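Local atomic coordinates of cobalamin biosynthesis protein CobN (PDB entry 7C6O), a protein that serves as the large, catalytic subunit of cobaltochelatase, the enzyme thought to insert cobalt into the corrin ring during cobalamin biosynthesis. Residues D49-S57 against Q199-Y207; Y140-E151 against G166-P174. All blocks are in the same frame, centred on the assembly; numbering follows the deposited sequence.

In the fold
Two neighbouring contacts, their centres about 13 Å apart, illustrate how the region of the N-terminal four-stranded parallel sheet packs against the elements that follow it in the chain. In contact 1, helix 49-58, which follows strand 42-46 of that sheet, meets the C-terminal end of helix 197-202, which directly follows strand 190-196 of the next, mixed sheet. Both segments of contact 2 lie, in sequence, between those of contact 1: residues 166-174, the connection to strand 176-178, are laid along helices 131-143 and 146-161. The two touch directly, Leu-201 CD2 lying 3.6 Å from Thr-173 CG2 and Ser-54 CB 3.7 Å from Leu-149 CG. Both are peripheral, their centres about 37 and 47 Å from the chain centre.

Contact 1. Residues D49-S57 against Q199-Y207; sequences DTDLISARS and QHLAGNTGY
Ile-53 packs against Ala-202 where helix 49-58 meets the end of helix 197-202, and its branches can be followed outward in turn. CB lies near the Ala-202 methyl. From there CG2, anti to the backbone N, reaches that same methyl, with Ile-53 CG2 3.6 Å from Ala-202 CB, and also fits beside the Ala-202 carbonyl. Asn-204 is modelled in two conformers; in the one described, its ND2 lies beside Ile-53 CG2 and also meets CD1, at the tip of the longer branch. One helical turn along, Ser-57 OG donates to Ala-202 O at 2.7 Å, approaching in the carbonyl plane. Ser-54 OG sits 2.9 Å from Leu-201 O and 3.0 Å from Thr-50 O in its own helix, a single proton with two possible acceptors. Gly-203, with positive phi, ends the helix in a Schellman motif, which places its CA beside Ser-57 OG. The guanidinium of Arg-56 forms its salt bridge with Asp-332, outside the two segments. Ser-57 thus bonds to a carbonyl at the C-terminal end of the other helix, Ser-54 may do the same for Leu-201, and a small apolar patch lies alongside them.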
loop_
_atom_site.group_PDB
_atom_site.type_symbol
_atom_site.label_atom_id
_atom_site.label_comp_id
_atom_site.label_asym_id
_atom_site.label_seq_id
_atom_site.Cartn_x
_atom_site.Cartn_y
_atom_site.Cartn_z
ATOM N N ASP A 49 -31.319 -2.044 20.291
ATOM C CA ASP A 49 -31.649 -3.246 19.536
ATOM C C ASP A 49 -31.088 -4.503 20.187
ATOM O O ASP A 49 -31.616 -5.593 19.952
ATOM C CB ASP A 49 -31.146 -3.123 18.098
ATOM C CG ASP A 49 -31.956 -2.131 17.282
ATOM O OD1 ASP A 49 -33.160 -1.957 17.574
ATOM O OD2 ASP A 49 -31.390 -1.525 16.349
ATOM N N THR A 50 -30.036 -4.373 21.002
ATOM C CA THR A 50 -29.542 -5.522 21.755
ATOM C C THR A 50 -30.625 -6.080 22.672
ATOM O O THR A 50 -30.781 -7.301 22.785
ATOM C CB THR A 50 -28.301 -5.125 22.554
ATOM O OG1 THR A 50 -27.299 -4.627 21.658
ATOM C CG2 THR A 50 -27.740 -6.322 23.311
ATOM N N ASP A 51 -31.388 -5.197 23.327
ATOM C CA ASP A 51 -32.529 -5.635 24.132
ATOM C C ASP A 51 -33.499 -6.462 23.301
ATOM O O ASP A 51 -33.934 -7.543 23.719
ATOM C CB ASP A 51 -33.262 -4.427 24.722
ATOM C CG ASP A 51 -32.438 -3.672 25.744
ATOM O OD1 ASP A 51 -31.376 -4.176 26.162
ATOM O OD2 ASP A 51 -32.865 -2.560 26.130
ATOM N N LEU A 52 -33.856 -5.961 22.116
ATOM C CA LEU A 52 -34.865 -6.626 21.299
ATOM C C LEU A 52 -34.368 -7.975 20.796
ATOM O O LEU A 52 -35.138 -8.940 20.728
ATOM C CB LEU A 52 -35.265 -5.724 20.131
ATOM C CG LEU A 52 -35.614 -4.284 20.515
ATOM C CD1 LEU A 52 -36.099 -3.490 19.307
ATOM C CD2 LEU A 52 -36.648 -4.252 21.635
ATOM N N ILE A 53 -33.084 -8.063 20.444
ATOM C CA ILE A 53 -32.530 -9.333 19.991
ATOM C C ILE A 53 -32.447 -10.319 21.150
ATOM O O ILE A 53 -32.741 -11.510 20.990
ATOM C CB ILE A 53 -31.161 -9.110 19.324
ATOM C CG1 ILE A 53 -31.314 -8.195 18.104
ATOM C CG2 ILE A 53 -30.540 -10.438 18.911
ATOM C CD1 ILE A 53 -30.001 -7.795 17.466
ATOM N N SER A 54 -32.056 -9.839 22.334
ATOM C CA SER A 54 -32.064 -10.688 23.523
ATOM C C SER A 54 -33.459 -11.227 23.802
ATOM O O SER A 54 -33.620 -12.396 24.175
ATOM C CB SER A 54 -31.547 -9.909 24.734
ATOM O OG SER A 54 -30.181 -9.560 24.586
ATOM N N ALA A 55 -34.481 -10.384 23.640
ATOM C CA ALA A 55 -35.855 -10.843 23.823
ATOM C C ALA A 55 -36.220 -11.901 22.790
ATOM O O ALA A 55 -36.878 -12.896 23.115
ATOM C CB ALA A 55 -36.816 -9.657 23.746
ATOM N N ARG A 56 -35.796 -11.703 21.538
ATOM C CA ARG A 56 -36.027 -12.709 20.507
ATOM C C ARG A 56 -35.306 -14.010 20.838
ATOM O O ARG A 56 -35.884 -15.096 20.714
ATOM C CB ARG A 56 -35.577 -12.179 19.145
ATOM C CG ARG A 56 -35.838 -13.130 17.985
ATOM C CD ARG A 56 -35.375 -12.530 16.668
ATOM N NE ARG A 56 -33.919 -12.448 16.585
ATOM C CZ ARG A 56 -33.257 -11.844 15.604
ATOM N NH1 ARG A 56 -33.921 -11.260 14.616
ATOM N NH2 ARG A 56 -31.931 -11.823 15.609
ATOM N N SER A 57 -34.046 -13.919 21.271
ATOM C CA SER A 57 -33.280 -15.109 21.623
ATOM C C SER A 57 -33.854 -15.844 22.829
ATOM O O SER A 57 -33.616 -17.048 22.970
ATOM C CB SER A 57 -31.821 -14.735 21.901
ATOM O OG SER A 57 -31.171 -14.247 20.739
ATOM N N GLN A 199 -22.680 -8.900 21.203
ATOM C CA GLN A 199 -23.235 -10.015 20.442
ATOM C C GLN A 199 -23.536 -11.201 21.348
ATOM O O GLN A 199 -24.532 -11.906 21.146
ATOM C CB GLN A 199 -22.276 -10.424 19.325
ATOM C CG GLN A 199 -21.917 -9.299 18.372
ATOM C CD GLN A 199 -23.125 -8.735 17.650
ATOM O OE1 GLN A 199 -24.036 -9.470 17.267
ATOM N NE2 GLN A 199 -23.140 -7.421 17.464
ATOM N N HIS A 200 -22.685 -11.444 22.346
ATOM C CA HIS A 200 -22.943 -12.530 23.287
ATOM C C HIS A 200 -24.239 -12.287 24.050
ATOM O O HIS A 200 -25.071 -13.192 24.191
ATOM C CB HIS A 200 -21.766 -12.678 24.253
ATOM C CG HIS A 200 -21.868 -13.874 25.146
ATOM N ND1 HIS A 200 -21.551 -15.148 24.724
ATOM C CD2 HIS A 200 -22.258 -13.993 26.438
ATOM C CE1 HIS A 200 -21.737 -15.998 25.717
ATOM N NE2 HIS A 200 -22.167 -15.323 26.770
ATOM N N LEU A 201 -24.434 -11.060 24.537
ATOM C CA LEU A 201 -25.641 -10.743 25.296
ATOM C C LEU A 201 -26.889 -10.867 24.433
ATOM O O LEU A 201 -27.937 -11.325 24.905
ATOM C CB LEU A 201 -25.537 -9.337 25.879
ATOM C CG LEU A 201 -24.450 -9.142 26.932
ATOM C CD1 LEU A 201 -24.441 -7.709 27.426
ATOM C CD2 LEU A 201 -24.674 -10.101 28.075
ATOM N N ALA A 202 -26.799 -10.460 23.165
ATOM C CA ALA A 202 -27.942 -10.565 22.267
ATOM C C ALA A 202 -28.271 -12.008 21.908
ATOM O O ALA A 202 -29.398 -12.284 21.482
ATOM C CB ALA A 202 -27.679 -9.765 20.990
ATOM N N GLY A 203 -27.326 -12.929 22.076
ATOM C CA GLY A 203 -27.510 -14.285 21.601
ATOM C C GLY A 203 -27.156 -14.498 20.147
ATOM O O GLY A 203 -27.392 -15.593 19.624
ATOM N N ASN A 204 -26.609 -13.484 19.474
ATOM C CA ASN A 204 -26.192 -13.607 18.075
ATOM C C ASN A 204 -24.756 -14.128 18.020
ATOM O O ASN A 204 -23.807 -13.428 17.667
ATOM C CB ASN A 204 -26.327 -12.269 17.357
ATOM C CG ASN A 204 -27.714 -12.049 16.784
ATOM O OD1 ASN A 204 -28.490 -12.991 16.619
ATOM N ND2 ASN A 204 -28.027 -10.798 16.463
ATOM N N THR A 205 -24.607 -15.399 18.387
ATOM C CA THR A 205 -23.298 -16.037 18.408
ATOM C C THR A 205 -23.151 -17.109 17.337
ATOM O O THR A 205 -22.149 -17.833 17.334
ATOM C CB THR A 205 -23.014 -16.631 19.791
ATOM O OG1 THR A 205 -24.068 -17.531 20.158
ATOM C CG2 THR A 205 -22.904 -15.525 20.831
ATOM N N GLY A 206 -24.116 -17.218 16.421
ATOM C CA GLY A 206 -24.032 -18.233 15.385
ATOM C C GLY A 206 -22.803 -18.090 14.506
ATOM O O GLY A 206 -22.215 -19.088 14.081
ATOM N N TYR A 207 -22.394 -16.850 14.219
ATOM C CA TYR A 207 -21.194 -16.657 13.408
ATOM C C TYR A 207 -19.947 -17.139 14.140
ATOM O O TYR A 207 -19.003 -17.619 13.501
ATOM C CB TYR A 207 -21.054 -15.189 12.987
ATOM C CG TYR A 207 -20.676 -14.203 14.081
ATOM C CD1 TYR A 207 -19.433 -13.578 14.078
ATOM C CD2 TYR A 207 -21.565 -13.883 15.100
ATOM C CE1 TYR A 207 -19.083 -12.667 15.068
ATOM C CE2 TYR A 207 -21.223 -12.974 16.092
ATOM C CZ TYR A 207 -19.981 -12.372 16.071
ATOM O OH TYR A 207 -19.643 -11.471 17.057
#

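Contact 2. Residues Y140-E151 against G166-P174; sequences YLAHGGVDNLRE and GFTPPVATP
Tyr-140 and Pro-170 cross at about a right angle, the proline ring set over one face of the aromatic ring. Pro-170 CG stands 3.5 Å from the centroid of the Tyr-140 ring, only 5° off the normal, a well-centred CH-pi contact. At the ring's edge, Tyr-140 OH donates to Thr-168 O at 2.6 Å, so face and hydroxyl hold nearby parts of the same loop. The Asn-148 amide is turned edge-on to the backbone of Val-171 and pairs with both its polar atoms: Asn-148 OD1 accepts from Val-171 N at 2.9 Å, on a lone pair, while Asn-148 ND2 donates to Val-171 O at 2.8 Å, both nearly straight at 172°. A further bond from Asn-148 ND2 to Gly-144 O, 2.7 Å long, helps fix the amide's rotation. Beyond it, His-143 presents a ring face to Ala-172 CA. Bent at chi2 (-58°), the Glu-151 chain brings OE1 within 2.7 Å of Thr-168 N, and a water links this oxygen to Gly-166 O. Most bonds thus run between helix side chains and loop backbone, with ring faces against Pro-170 and Ala-172; Thr-173 OG1 returns one to His-143 O, from above the carbonyl plane, at the end of helix 131-143.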
loop_
_atom_site.group_PDB
_atom_site.type_symbol
_atom_site.label_atom_id
_atom_site.label_comp_id
_atom_site.label_asym_id
_atom_site.label_seq_id
_atom_site.Cartn_x
_atom_site.Cartn_y
_atom_site.Cartn_z
ATOM N N TYR A 140 -32.896 -6.156 35.466
ATOM C CA TYR A 140 -32.887 -7.212 34.455
ATOM C C TYR A 140 -32.337 -6.698 33.132
ATOM O O TYR A 140 -31.500 -7.345 32.494
ATOM C CB TYR A 140 -34.300 -7.765 34.241
ATOM C CG TYR A 140 -34.753 -8.848 35.193
ATOM C CD1 TYR A 140 -34.171 -10.114 35.175
ATOM C CD2 TYR A 140 -35.801 -8.624 36.075
ATOM C CE1 TYR A 140 -34.606 -11.114 36.033
ATOM C CE2 TYR A 140 -36.241 -9.612 36.934
ATOM C CZ TYR A 140 -35.644 -10.853 36.910
ATOM O OH TYR A 140 -36.089 -11.830 37.770
ATOM N N LEU A 141 -32.802 -5.523 32.707
ATOM C CA LEU A 141 -32.415 -4.984 31.411
ATOM C C LEU A 141 -31.038 -4.333 31.446
ATOM O O LEU A 141 -30.318 -4.373 30.443
ATOM C CB LEU A 141 -33.474 -3.988 30.934
ATOM C CG LEU A 141 -34.813 -4.650 30.583
ATOM C CD1 LEU A 141 -35.950 -3.640 30.545
ATOM C CD2 LEU A 141 -34.696 -5.376 29.249
ATOM N N ALA A 142 -30.656 -3.736 32.579
ATOM C CA ALA A 142 -29.325 -3.145 32.691
ATOM C C ALA A 142 -28.245 -4.209 32.554
ATOM O O ALA A 142 -27.262 -4.026 31.826
ATOM C CB ALA A 142 -29.184 -2.398 34.017
ATOM N N HIS A 143 -28.409 -5.336 33.252
ATOM C CA HIS A 143 -27.480 -6.448 33.075
ATOM C C HIS A 143 -27.627 -7.070 31.694
ATOM O O HIS A 143 -26.626 -7.391 31.041
ATOM C CB HIS A 143 -27.697 -7.502 34.159
ATOM C CG HIS A 143 -27.226 -7.079 35.515
ATOM N ND1 HIS A 143 -25.963 -6.576 35.740
ATOM C CD2 HIS A 143 -27.845 -7.095 36.719
ATOM C CE1 HIS A 143 -25.826 -6.293 37.024
ATOM N NE2 HIS A 143 -26.954 -6.598 37.640
ATOM N N GLY A 144 -28.864 -7.251 31.237
ATOM C CA GLY A 144 -29.112 -7.762 29.909
ATOM C C GLY A 144 -28.739 -9.229 29.751
ATOM O O GLY A 144 -28.519 -9.971 30.712
ATOM N N GLY A 145 -28.669 -9.635 28.491
ATOM C CA GLY A 145 -28.383 -11.008 28.142
ATOM C C GLY A 145 -29.647 -11.833 27.972
ATOM O O GLY A 145 -30.728 -11.479 28.440
ATOM N N VAL A 146 -29.487 -12.967 27.285
ATOM C CA VAL A 146 -30.632 -13.813 26.959
ATOM C C VAL A 146 -31.298 -14.338 28.225
ATOM O O VAL A 146 -32.531 -14.384 28.321
ATOM C CB VAL A 146 -30.197 -14.961 26.027
ATOM C CG1 VAL A 146 -31.379 -15.856 25.697
ATOM C CG2 VAL A 146 -29.574 -14.401 24.753
ATOM N N ASP A 147 -30.497 -14.735 29.220
ATOM C CA ASP A 147 -31.060 -15.289 30.449
ATOM C C ASP A 147 -31.927 -14.266 31.172
ATOM O O ASP A 147 -33.035 -14.583 31.621
ATOM C CB ASP A 147 -29.945 -15.784 31.371
ATOM C CG ASP A 147 -29.219 -16.990 30.814
ATOM O OD1 ASP A 147 -29.818 -17.726 30.002
ATOM O OD2 ASP A 147 -28.048 -17.202 31.194
ATOM N N ASN A 148 -31.437 -13.030 31.298
ATOM C CA ASN A 148 -32.202 -12.010 32.010
ATOM C C ASN A 148 -33.480 -11.642 31.267
ATOM O O ASN A 148 -34.511 -11.379 31.897
ATOM C CB ASN A 148 -31.339 -10.771 32.245
ATOM C CG ASN A 148 -30.387 -10.945 33.406
ATOM O OD1 ASN A 148 -30.713 -11.605 34.395
ATOM N ND2 ASN A 148 -29.201 -10.359 33.295
ATOM N N LEU A 149 -33.438 -11.609 29.932
ATOM C CA LEU A 149 -34.653 -11.315 29.181
ATOM C C LEU A 149 -35.683 -12.428 29.329
ATOM O O LEU A 149 -36.889 -12.156 29.354
ATOM C CB LEU A 149 -34.327 -11.082 27.705
ATOM C CG LEU A 149 -34.180 -9.622 27.257
ATOM C CD1 LEU A 149 -35.507 -8.885 27.372
ATOM C CD2 LEU A 149 -33.094 -8.908 28.053
ATOM N N ARG A 150 -35.229 -13.677 29.446
ATOM C CA ARG A 150 -36.160 -14.781 29.652
ATOM C C ARG A 150 -36.798 -14.706 31.034
ATOM O O ARG A 150 -38.022 -14.840 31.175
ATOM C CB ARG A 150 -35.441 -16.117 29.453
ATOM C CG ARG A 150 -36.308 -17.333 29.743
ATOM C CD ARG A 150 -35.605 -18.637 29.385
ATOM N NE ARG A 150 -34.164 -18.567 29.606
ATOM C CZ ARG A 150 -33.259 -18.564 28.632
ATOM N NH1 ARG A 150 -33.643 -18.639 27.364
ATOM N NH2 ARG A 150 -31.969 -18.493 28.927
ATOM N N GLU A 151 -35.987 -14.476 32.069
ATOM C CA GLU A 151 -36.533 -14.386 33.420
ATOM C C GLU A 151 -37.354 -13.116 33.611
ATOM O O GLU A 151 -38.315 -13.120 34.387
ATOM C CB GLU A 151 -35.408 -14.458 34.454
ATOM C CG GLU A 151 -34.602 -15.749 34.391
ATOM C CD GLU A 151 -35.462 -16.985 34.578
ATOM O OE1 GLU A 151 -36.243 -17.030 35.553
ATOM O OE2 GLU A 151 -35.365 -17.909 33.739
ATOM N N GLY A 166 -42.805 -18.864 37.776
ATOM C CA GLY A 166 -41.580 -18.905 38.546
ATOM C C GLY A 166 -40.474 -18.171 37.817
ATOM O O GLY A 166 -40.466 -18.125 36.582
ATOM N N PHE A 167 -39.534 -17.588 38.557
ATOM C CA PHE A 167 -38.485 -16.798 37.935
ATOM C C PHE A 167 -37.255 -16.777 38.831
ATOM O O PHE A 167 -37.340 -16.948 40.050
ATOM C CB PHE A 167 -38.957 -15.363 37.647
ATOM C CG PHE A 167 -39.491 -14.642 38.855
ATOM C CD1 PHE A 167 -38.635 -13.985 39.725
ATOM C CD2 PHE A 167 -40.852 -14.620 39.118
ATOM C CE1 PHE A 167 -39.122 -13.324 40.836
ATOM C CE2 PHE A 167 -41.347 -13.959 40.228
ATOM C CZ PHE A 167 -40.481 -13.310 41.088
ATOM N N THR A 168 -36.111 -16.554 38.203
ATOM C CA THR A 168 -34.772 -16.345 38.726
ATOM C C THR A 168 -34.484 -14.853 38.836
ATOM O O THR A 168 -34.866 -14.083 37.948
ATOM C CB THR A 168 -33.735 -17.006 37.811
ATOM O OG1 THR A 168 -33.972 -18.419 37.769
ATOM C CG2 THR A 168 -32.316 -16.752 38.300
ATOM N N PRO A 169 -33.849 -14.410 39.917
ATOM C CA PRO A 169 -33.461 -12.998 40.031
ATOM C C PRO A 169 -32.510 -12.601 38.916
ATOM O O PRO A 169 -31.933 -13.470 38.246
ATOM C CB PRO A 169 -32.770 -12.932 41.402
ATOM C CG PRO A 169 -33.331 -14.084 42.164
ATOM C CD PRO A 169 -33.573 -15.164 41.153
ATOM N N PRO A 170 -32.325 -11.301 38.681
ATOM C CA PRO A 170 -31.362 -10.871 37.658
ATOM C C PRO A 170 -29.964 -11.388 37.963
ATOM O O PRO A 170 -29.535 -11.432 39.118
ATOM C CB PRO A 170 -31.422 -9.339 37.735
ATOM C CG PRO A 170 -32.755 -9.037 38.346
ATOM C CD PRO A 170 -33.025 -10.161 39.299
ATOM N N VAL A 171 -29.255 -11.789 36.911
ATOM C CA VAL A 171 -27.891 -12.290 37.024
ATOM C C VAL A 171 -26.953 -11.309 36.340
ATOM O O VAL A 171 -27.238 -10.816 35.242
ATOM C CB VAL A 171 -27.741 -13.704 36.428
ATOM C CG1 VAL A 171 -28.518 -14.712 37.258
ATOM C CG2 VAL A 171 -28.203 -13.734 34.975
ATOM N N ALA A 172 -25.840 -11.012 37.002
ATOM C CA ALA A 172 -24.830 -10.157 36.402
ATOM C C ALA A 172 -24.130 -10.886 35.263
ATOM O O ALA A 172 -23.930 -12.103 35.299
ATOM C CB ALA A 172 -23.809 -9.716 37.450
ATOM N N THR A 173 -23.771 -10.130 34.235
ATOM C CA THR A 173 -23.034 -10.675 33.112
ATOM C C THR A 173 -21.607 -10.157 33.141
ATOM O O THR A 173 -21.399 -8.940 33.246
ATOM C CB THR A 173 -23.702 -10.294 31.792
ATOM O OG1 THR A 173 -24.242 -8.970 31.899
ATOM C CG2 THR A 173 -24.819 -11.272 31.469
ATOM N N PRO A 174 -20.611 -11.034 33.060
ATOM C CA PRO A 174 -19.221 -10.586 33.188
ATOM C C PRO A 174 -18.816 -9.689 32.030
ATOM O O PRO A 174 -19.428 -9.686 30.959
ATOM C CB PRO A 174 -18.417 -11.893 33.179
ATOM C CG PRO A 174 -19.422 -12.993 33.359
ATOM C CD PRO A 174 -20.708 -12.478 32.805
HETATM O O HOH W 1 -23.397 -6.736 34.414
HETATM O O HOH W 2 -31.983 -13.975 35.457
HETATM O O HOH W 3 -38.497 -18.699 34.610
#